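Local coordinates for 6-phosphogluconate dehydrogenase (Decarboxylating) (Geobacter metallireducens, PDB 4E21), which probably catalyses the NADP-dependent oxidative decarboxylation of 6-phosphogluconate in the pentose phosphate pathway, at residues B[308-313]-B[325-330]; B[116-121]-B[209-214]. One frame throughout, in Å; residues are numbered along the deposited sequence.

Contact 1 (B[308-313]-B[325-330]); sequences WTVAAA and SALYER
Val-310 and Leu-327 carry the apolar part of this contact. Methyl CG2 of Val-310 lies 4.1 Å from methyl CD2 of Leu-327. The two side chains meet at an oblique angle through these methyls. Both residues point their CB toward the partner helix. Val-310 splits its branches between two neighbours: CG1, anti to the backbone N (chi1 172°), turns to Tyr-328, and CG2 is left beside the backbone N, aimed at Leu-327. With CG anti to the backbone N (chi1 180°), Leu-327 extends its branched end toward helix 305-316, and CD2 makes the touch. No hydrogen bond links the segments.

The second touch is looser and mixed in kind. The phenol oxygen OH of Tyr-328 comes to 4.4 Å from CG1 of Val-310. That distance is van der Waals contact at most. The polar partner of this hydroxyl is OG of Ser-324 in the second subunit, to which it is hydrogen-bonded. Tyr-328 of the second subunit also packs on Val-310, and its Ile-314 packs on Leu-327 and Tyr-328. The pair therefore forms part of a subunit interface.

The backbones stay well apart. The nearest CA atoms, those of Val-310 and Leu-327, are 8.7 Å from each other. All three touching residues are buried. This is helix-to-helix packing of the helical C-terminal domain, between helices 305-316 and 321-333, which follow each other through a short connection to make a helical hairpin.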
loop_
_atom_site.group_PDB
_atom_site.type_symbol
_atom_site.label_atom_id
_atom_site.label_comp_id
_atom_site.label_asym_id
_atom_site.label_seq_id
_atom_site.Cartn_x
_atom_site.Cartn_y
_atom_site.Cartn_z
ATOM N N TRP B 308 4.118 -12.962 10.812
ATOM C CA TRP B 308 3.816 -12.799 12.229
ATOM C C TRP B 308 3.850 -11.329 12.609
ATOM O O TRP B 308 3.094 -10.886 13.452
ATOM C CB TRP B 308 4.789 -13.594 13.112
ATOM C CG TRP B 308 4.903 -15.035 12.713
ATOM C CD1 TRP B 308 4.004 -15.753 11.971
ATOM C CD2 TRP B 308 5.957 -15.947 13.059
ATOM N NE1 TRP B 308 4.446 -17.042 11.808
ATOM C CE2 TRP B 308 5.641 -17.192 12.468
ATOM C CE3 TRP B 308 7.137 -15.830 13.804
ATOM C CZ2 TRP B 308 6.467 -18.321 12.604
ATOM C CZ3 TRP B 308 7.965 -16.954 13.939
ATOM C CH2 TRP B 308 7.625 -18.180 13.340
ATOM N N THR B 309 4.743 -10.580 11.985
ATOM C CA THR B 309 4.880 -9.151 12.266
ATOM C C THR B 309 3.613 -8.400 11.893
ATOM O O THR B 309 3.124 -7.571 12.664
ATOM C CB THR B 309 6.066 -8.503 11.489
ATOM O OG1 THR B 309 7.303 -9.103 11.888
ATOM C CG2 THR B 309 6.130 -7.021 11.770
ATOM N N VAL B 310 3.090 -8.682 10.705
ATOM C CA VAL B 310 1.845 -8.059 10.258
ATOM C C VAL B 310 0.648 -8.470 11.147
ATOM O O VAL B 310 -0.215 -7.641 11.465
ATOM C CB VAL B 310 1.565 -8.396 8.796
ATOM C CG1 VAL B 310 0.158 -7.915 8.390
ATOM C CG2 VAL B 310 2.685 -7.796 7.893
ATOM N N ALA B 311 0.611 -9.739 11.555
ATOM C CA ALA B 311 -0.398 -10.203 12.515
ATOM C C ALA B 311 -0.347 -9.400 13.825
ATOM O O ALA B 311 -1.392 -9.013 14.344
ATOM C CB ALA B 311 -0.255 -11.701 12.799
ATOM N N ALA B 312 0.855 -9.144 14.348
ATOM C CA ALA B 312 1.005 -8.343 15.565
ATOM C C ALA B 312 0.513 -6.929 15.327
ATOM O O ALA B 312 -0.224 -6.372 16.132
ATOM C CB ALA B 312 2.436 -8.338 16.037
ATOM N N ALA B 313 0.893 -6.362 14.192
ATOM C CA ALA B 313 0.423 -5.038 13.814
ATOM C C ALA B 313 -1.095 -4.964 13.800
ATOM O O ALA B 313 -1.693 -4.024 14.326
ATOM C CB ALA B 313 0.982 -4.657 12.457
ATOM N N SER B 325 2.953 -4.449 2.551
ATOM C CA SER B 325 3.149 -4.448 1.119
ATOM C C SER B 325 4.415 -5.189 0.691
ATOM O O SER B 325 4.403 -5.886 -0.315
ATOM C CB SER B 325 3.084 -3.037 0.589
ATOM O OG SER B 325 1.710 -2.737 0.396
ATOM N N ALA B 326 5.479 -5.085 1.484
ATOM C CA ALA B 326 6.712 -5.826 1.195
ATOM C C ALA B 326 6.461 -7.333 1.274
ATOM O O ALA B 326 6.974 -8.118 0.457
ATOM C CB ALA B 326 7.837 -5.421 2.138
ATOM N N LEU B 327 5.663 -7.735 2.249
ATOM C CA LEU B 327 5.258 -9.131 2.353
ATOM C C LEU B 327 4.412 -9.559 1.144
ATOM O O LEU B 327 4.655 -10.630 0.558
ATOM C CB LEU B 327 4.491 -9.387 3.659
ATOM C CG LEU B 327 4.001 -10.819 3.897
ATOM C CD1 LEU B 327 5.168 -11.782 4.086
ATOM C CD2 LEU B 327 3.081 -10.857 5.124
ATOM N N TYR B 328 3.424 -8.735 0.780
ATOM C CA TYR B 328 2.496 -9.097 -0.292
ATOM C C TYR B 328 3.219 -9.197 -1.627
ATOM O O TYR B 328 2.822 -9.982 -2.504
ATOM C CB TYR B 328 1.310 -8.125 -0.396
ATOM C CG TYR B 328 0.486 -8.050 0.877
ATOM C CD1 TYR B 328 -0.134 -6.859 1.273
ATOM C CD2 TYR B 328 0.342 -9.166 1.687
ATOM C CE1 TYR B 328 -0.888 -6.792 2.456
ATOM C CE2 TYR B 328 -0.389 -9.115 2.869
ATOM C CZ TYR B 328 -1.007 -7.928 3.246
ATOM O OH TYR B 328 -1.713 -7.890 4.416
ATOM N N GLU B 329 4.274 -8.400 -1.785
ATOM C CA GLU B 329 5.035 -8.464 -3.013
ATOM C C GLU B 329 5.696 -9.819 -3.135
ATOM O O GLU B 329 5.809 -10.360 -4.232
ATOM C CB GLU B 329 6.053 -7.312 -3.117
ATOM C CG GLU B 329 5.384 -5.939 -3.393
ATOM C CD GLU B 329 6.383 -4.802 -3.326
ATOM O OE1 GLU B 329 7.263 -4.856 -2.458
ATOM O OE2 GLU B 329 6.314 -3.864 -4.141
ATOM N N ARG B 330 6.139 -10.366 -2.013
ATOM C CA ARG B 330 6.674 -11.719 -2.024
ATOM C C ARG B 330 5.587 -12.719 -2.433
ATOM O O ARG B 330 5.855 -13.614 -3.244
ATOM C CB ARG B 330 7.312 -12.092 -0.675
ATOM C CG ARG B 330 8.487 -11.199 -0.300
ATOM C CD ARG B 330 9.282 -11.770 0.846
ATOM N NE ARG B 330 10.432 -10.928 1.165
ATOM C CZ ARG B 330 11.484 -11.326 1.871
ATOM N NH1 ARG B 330 11.564 -12.575 2.324
ATOM N NH2 ARG B 330 12.463 -10.475 2.105
#

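Contact 2 (B[116-121]-B[209-214]); sequences NSHYQD and VKMVHN
Asn-116 and Lys-210 make the one polar link across this contact. NZ of Lys-210 gives a weak hydrogen bond to OD1 of Asn-116, 3.1 Å long. The lysine chain bends at chi2 and chi4 to bring NZ there. The same NZ also has a weak bond to the carbonyl O of Thr-141.

The rest centres on Met-211, a selenomethionine. Its methyl CE lies 4.1 Å from CE2 of Tyr-119, and it reaches the ring obliquely. SE is 5.5 Å from the centre of that ring, a Met-aromatic contact. SE also stands 4.4 Å from NE2 of His-118, again at a slant. Placed between N and the carbonyl carbon (chi1 81°), the tyrosine ring meets the CE methyl. Its hydroxyl bonds to Gln-120 NE2 and to the carbonyl O of Phe-255 in the third subunit. Losing the phenol to an alanine here would probably leave the Met-211 methyl without the Tyr-119 ring, and Gln-120 NE2 and Phe-255 O of the third subunit without the hydroxyl they share.

His-118 is the N-cap residue of helix 119-130, whose first turn lies against the long helix 205-232. Met-211 also packs on helix 305-316, and Lys-210 on Met-155 of strand 153-157.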
loop_
_atom_site.group_PDB
_atom_site.type_symbol
_atom_site.label_atom_id
_atom_site.label_comp_id
_atom_site.label_asym_id
_atom_site.label_seq_id
_atom_site.Cartn_x
_atom_site.Cartn_y
_atom_site.Cartn_z
ATOM N N ASN B 116 13.673 -20.035 14.995
ATOM C CA ASN B 116 12.575 -19.171 14.588
ATOM C C ASN B 116 11.222 -19.646 15.097
ATOM O O ASN B 116 10.359 -20.037 14.324
ATOM C CB ASN B 116 12.560 -19.080 13.068
ATOM C CG ASN B 116 13.847 -18.509 12.522
ATOM O OD1 ASN B 116 14.217 -17.380 12.851
ATOM N ND2 ASN B 116 14.547 -19.284 11.690
ATOM N N SER B 117 11.049 -19.630 16.410
ATOM C CA SER B 117 9.778 -19.982 17.012
ATOM C C SER B 117 8.938 -18.722 17.126
ATOM O O SER B 117 9.483 -17.624 17.233
ATOM C CB SER B 117 10.008 -20.591 18.401
ATOM O OG SER B 117 10.395 -21.951 18.292
ATOM N N HIS B 118 7.617 -18.879 17.094
ATOM C CA HIS B 118 6.727 -17.765 17.344
ATOM C C HIS B 118 6.625 -17.502 18.854
ATOM O O HIS B 118 6.447 -18.427 19.645
ATOM C CB HIS B 118 5.348 -18.023 16.745
ATOM C CG HIS B 118 4.424 -16.852 16.869
ATOM N ND1 HIS B 118 3.562 -16.692 17.932
ATOM C CD2 HIS B 118 4.269 -15.754 16.088
ATOM C CE1 HIS B 118 2.888 -15.565 17.783
ATOM N NE2 HIS B 118 3.304 -14.971 16.677
ATOM N N TYR B 119 6.732 -16.245 19.259
ATOM C CA TYR B 119 6.807 -15.925 20.682
ATOM C C TYR B 119 5.650 -16.462 21.526
ATOM O O TYR B 119 5.844 -16.769 22.692
ATOM C CB TYR B 119 6.969 -14.419 20.905
ATOM C CG TYR B 119 5.674 -13.655 20.814
ATOM C CD1 TYR B 119 4.979 -13.291 21.963
ATOM C CD2 TYR B 119 5.137 -13.295 19.574
ATOM C CE1 TYR B 119 3.787 -12.584 21.884
ATOM C CE2 TYR B 119 3.939 -12.597 19.480
ATOM C CZ TYR B 119 3.271 -12.235 20.640
ATOM O OH TYR B 119 2.075 -11.537 20.563
ATOM N N GLN B 120 4.453 -16.574 20.968
ATOM C CA GLN B 120 3.350 -17.137 21.754
ATOM C C GLN B 120 3.634 -18.586 22.200
ATOM O O GLN B 120 3.189 -19.014 23.280
ATOM C CB GLN B 120 2.003 -17.006 21.041
ATOM C CG GLN B 120 1.427 -15.589 21.152
ATOM C CD GLN B 120 0.390 -15.227 20.070
ATOM O OE1 GLN B 120 -0.302 -16.094 19.527
ATOM N NE2 GLN B 120 0.274 -13.932 19.776
ATOM N N ASP B 121 4.395 -19.318 21.386
ATOM C CA ASP B 121 4.842 -20.648 21.762
ATOM C C ASP B 121 5.911 -20.615 22.869
ATOM O O ASP B 121 5.960 -21.522 23.692
ATOM C CB ASP B 121 5.387 -21.422 20.556
ATOM C CG ASP B 121 4.319 -21.758 19.531
ATOM O OD1 ASP B 121 3.202 -22.160 19.917
ATOM O OD2 ASP B 121 4.616 -21.646 18.323
ATOM N N VAL B 209 10.869 -9.439 19.456
ATOM C CA VAL B 209 11.694 -8.417 18.849
ATOM C C VAL B 209 12.387 -8.910 17.579
ATOM O O VAL B 209 12.540 -8.148 16.628
ATOM C CB VAL B 209 12.695 -7.808 19.848
ATOM C CG1 VAL B 209 13.652 -6.840 19.123
ATOM C CG2 VAL B 209 11.935 -7.082 20.972
ATOM N N LYS B 210 12.800 -10.172 17.543
ATOM C CA LYS B 210 13.457 -10.699 16.342
ATOM C C LYS B 210 12.474 -10.739 15.162
ATOM O O LYS B 210 12.836 -10.473 14.011
ATOM C CB LYS B 210 14.043 -12.095 16.616
ATOM C CG LYS B 210 14.262 -12.937 15.373
ATOM C CD LYS B 210 15.499 -12.513 14.623
ATOM C CE LYS B 210 15.539 -13.122 13.225
ATOM N NZ LYS B 210 15.575 -14.598 13.279
HETATM N N MSE B 211 11.233 -11.095 15.465
HETATM C CA MSE B 211 10.152 -11.119 14.485
HETATM C C MSE B 211 10.013 -9.757 13.755
HETATM O O MSE B 211 9.951 -9.700 12.524
HETATM C CB MSE B 211 8.856 -11.535 15.210
HETATM C CG MSE B 211 7.555 -11.141 14.572
HETATM SE SE MSE B 211 5.983 -11.645 15.657
HETATM C CE MSE B 211 5.915 -10.156 16.915
ATOM N N VAL B 212 9.988 -8.676 14.528
ATOM C CA VAL B 212 9.761 -7.338 14.006
ATOM C C VAL B 212 11.004 -6.878 13.223
ATOM O O VAL B 212 10.883 -6.266 12.167
ATOM C CB VAL B 212 9.415 -6.365 15.151
ATOM C CG1 VAL B 212 9.309 -4.904 14.652
ATOM C CG2 VAL B 212 8.117 -6.802 15.844
ATOM N N HIS B 213 12.184 -7.212 13.739
ATOM C CA HIS B 213 13.434 -7.063 13.008
ATOM C C HIS B 213 13.325 -7.630 11.602
ATOM O O HIS B 213 13.745 -7.000 10.646
ATOM C CB HIS B 213 14.548 -7.765 13.781
ATOM C CG HIS B 213 15.782 -8.037 12.987
ATOM N ND1 HIS B 213 15.874 -9.078 12.087
ATOM C CD2 HIS B 213 16.996 -7.436 12.994
ATOM C CE1 HIS B 213 17.088 -9.098 11.564
ATOM N NE2 HIS B 213 17.788 -8.114 12.099
ATOM N N ASN B 214 12.745 -8.819 11.478
ATOM C CA ASN B 214 12.565 -9.439 10.173
ATOM C C ASN B 214 11.523 -8.708 9.324
ATOM O O ASN B 214 11.658 -8.635 8.111
ATOM C CB ASN B 214 12.197 -10.929 10.318
ATOM C CG ASN B 214 13.431 -11.814 10.479
ATOM O OD1 ASN B 214 14.409 -11.419 11.113
ATOM N ND2 ASN B 214 13.408 -12.983 9.866
#

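Overall arrangement
Contact 2 joins the family's NAD-binding domain to helix 205-232 of the C-terminal region, while contact 1 lies wholly within that region. Their centres are 13 Å apart, and they meet through helix 305-316. CB of Trp-308 is 3.4 Å from SE of Met-211. The Trp-308 ring packs edge-to-face with His-118, with CD2 of the tryptophan 3.5 Å from CD2 of the histidine. OG1 of Thr-309 comes to 2.8 Å from the carbonyl O of Met-211. Both contacts touch the third subunit. As in other 6-phosphogluconate dehydrogenases, the 209-214 turn probably lines the substrate site. A bound MRD molecule, probably from the crystallisation liquor, lies about 6 Å from the Asn-116 side chain.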